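Local atomic coordinates of hypothetical protein aq_1447 (Aquifex aeolicus, PDB entry 1YVU), a protein that uses short single-stranded DNA guides to bind complementary target strands and cleave the target RNA, with magnesium as the preferred cation. Residues E99-F104 against Y301-S306. Residues are numbered along the deposited sequence; the frame is centred on the assembly and turned at random.
Sequences ELFRDF and YGWYIS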
# COMPACT_ATOMS: atom_id res chain seq x y z
N GLU A 99 -9.50 20.74 1.97
CA GLU A 99 -9.48 21.50 0.73
C GLU A 99 -9.09 22.92 1.00
O GLU A 99 -8.08 23.38 0.47
CB GLU A 99 -10.83 21.46 0.05
CG GLU A 99 -11.19 20.09 -0.40
CD GLU A 99 -12.43 20.05 -1.24
OE1 GLU A 99 -13.11 21.09 -1.37
OE2 GLU A 99 -12.71 18.99 -1.84
N LEU A 100 -9.77 23.53 1.98
CA LEU A 100 -9.49 24.91 2.36
C LEU A 100 -8.11 25.05 3.05
O LEU A 100 -7.29 25.85 2.59
CB LEU A 100 -10.62 25.47 3.24
CG LEU A 100 -10.62 27.00 3.34
CD1 LEU A 100 -11.42 27.55 2.19
CD2 LEU A 100 -11.18 27.51 4.68
N PHE A 101 -7.81 24.20 4.03
CA PHE A 101 -6.52 24.24 4.73
C PHE A 101 -5.31 24.18 3.78
O PHE A 101 -4.40 25.00 3.90
CB PHE A 101 -6.43 23.10 5.77
CG PHE A 101 -5.14 23.10 6.60
CD1 PHE A 101 -4.89 24.10 7.58
CD2 PHE A 101 -4.17 22.09 6.42
CE1 PHE A 101 -3.68 24.10 8.36
CE2 PHE A 101 -2.95 22.08 7.20
CZ PHE A 101 -2.72 23.09 8.16
N ARG A 102 -5.34 23.23 2.85
CA ARG A 102 -4.27 23.00 1.87
C ARG A 102 -3.92 24.22 1.03
O ARG A 102 -2.76 24.58 0.87
CB ARG A 102 -4.63 21.86 0.94
CG ARG A 102 -4.44 20.49 1.54
CD ARG A 102 -4.64 19.43 0.48
NE ARG A 102 -4.29 18.10 0.99
CZ ARG A 102 -4.72 16.95 0.49
NH1 ARG A 102 -5.55 16.93 -0.56
NH2 ARG A 102 -4.37 15.80 1.06
N ASP A 103 -4.96 24.90 0.57
CA ASP A 103 -4.85 26.09 -0.24
C ASP A 103 -4.26 27.25 0.55
O ASP A 103 -3.78 28.22 -0.02
CB ASP A 103 -6.21 26.46 -0.82
CG ASP A 103 -6.74 25.43 -1.85
OD1 ASP A 103 -5.99 24.48 -2.25
OD2 ASP A 103 -7.91 25.57 -2.28
N PHE A 104 -4.30 27.13 1.87
CA PHE A 104 -3.71 28.16 2.71
C PHE A 104 -2.22 27.92 2.77
O PHE A 104 -1.46 28.86 2.65
CB PHE A 104 -4.30 28.14 4.10
CG PHE A 104 -5.44 29.07 4.27
CD1 PHE A 104 -6.74 28.60 4.19
CD2 PHE A 104 -5.21 30.43 4.49
CE1 PHE A 104 -7.83 29.46 4.34
CE2 PHE A 104 -6.29 31.32 4.64
CZ PHE A 104 -7.61 30.83 4.56
N TYR A 301 -5.19 34.05 9.89
CA TYR A 301 -6.20 33.67 8.91
C TYR A 301 -7.36 32.93 9.56
O TYR A 301 -8.36 32.62 8.91
CB TYR A 301 -5.53 32.89 7.78
CG TYR A 301 -4.53 33.75 7.04
CD1 TYR A 301 -3.20 33.88 7.49
CD2 TYR A 301 -4.93 34.56 5.94
CE1 TYR A 301 -2.29 34.79 6.88
CE2 TYR A 301 -4.02 35.49 5.32
CZ TYR A 301 -2.71 35.60 5.81
OH TYR A 301 -1.86 36.54 5.29
N GLY A 302 -7.22 32.75 10.87
CA GLY A 302 -8.22 32.09 11.69
C GLY A 302 -8.02 30.62 12.02
O GLY A 302 -8.93 29.98 12.53
N TRP A 303 -6.81 30.10 11.77
CA TRP A 303 -6.50 28.68 12.01
C TRP A 303 -5.77 28.35 13.31
O TRP A 303 -4.76 28.96 13.64
CB TRP A 303 -5.67 28.12 10.87
CG TRP A 303 -6.37 27.96 9.59
CD1 TRP A 303 -6.39 28.83 8.57
CD2 TRP A 303 -7.17 26.82 9.17
NE1 TRP A 303 -7.12 28.33 7.52
CE2 TRP A 303 -7.61 27.10 7.85
CE3 TRP A 303 -7.54 25.59 9.78
CZ2 TRP A 303 -8.43 26.20 7.12
CZ3 TRP A 303 -8.37 24.68 9.03
CH2 TRP A 303 -8.79 25.01 7.71
N TYR A 304 -6.25 27.30 13.97
CA TYR A 304 -5.64 26.80 15.19
C TYR A 304 -5.33 25.34 14.96
O TYR A 304 -6.11 24.63 14.32
CB TYR A 304 -6.58 26.88 16.38
CG TYR A 304 -5.99 26.36 17.67
CD1 TYR A 304 -5.03 27.12 18.37
CD2 TYR A 304 -6.41 25.12 18.22
CE1 TYR A 304 -4.50 26.69 19.59
CE2 TYR A 304 -5.88 24.66 19.47
CZ TYR A 304 -4.92 25.46 20.14
OH TYR A 304 -4.38 25.07 21.35
N ILE A 305 -4.18 24.92 15.47
CA ILE A 305 -3.71 23.55 15.40
C ILE A 305 -3.16 23.29 16.80
O ILE A 305 -2.36 24.07 17.33
CB ILE A 305 -2.57 23.34 14.32
CG1 ILE A 305 -3.02 23.80 12.91
CG2 ILE A 305 -2.20 21.84 14.24
CD1 ILE A 305 -1.96 23.75 11.83
N SER A 306 -3.63 22.20 17.41
CA SER A 306 -3.21 21.79 18.73
C SER A 306 -1.72 21.37 18.73
O SER A 306 -1.26 20.69 17.80
CB SER A 306 -4.08 20.61 19.21
OG SER A 306 -3.98 20.40 20.62
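Trp303 reaches from the edge strand of an antiparallel sheet into an aromatic cluster with Phe101, Phe104 and Tyr301, packing linker L2 against a helix of the N-terminal domain. Helix 99-104 and strand 303-305 run nearly perpendicular, at 97°, with axes 11.7 Å apart, and the indole and the two phenyl rings fill that gap together. Its tight side has two T-shaped contacts. Phe101, with CG anti to the backbone N (chi1 -177°), turns its edge to the indole's six-membered ring; its CD1 lies over one face, off toward the rim, and its CB meets Trp303 CH2 at 3.6 Å. The edge of the indole's five-membered ring is turned to the face of Phe104, planes at 73°. Leu100 CD2 adds an apolar touch on Trp303 CZ2, and Tyr14 of strand 9-14 stacks on the indole. Beyond Phe101, Ile305 CD1 sits 3.8 Å from Phe101 CZ, while Leu298 and Leu155 help enclose this buried side. The looser, solvent side is at exposed Tyr301, just before Gly302, whose positive phi belongs to the Schellman motif ending the preceding helix: Tyr301 CB, CG and CD2 all meet Phe104 CE2, the ring planes oblique. Trp303 NE1 lies 3.3 Å above the Phe104 ring plane, offset toward the rim, 3.4 Å from Phe104 CD1.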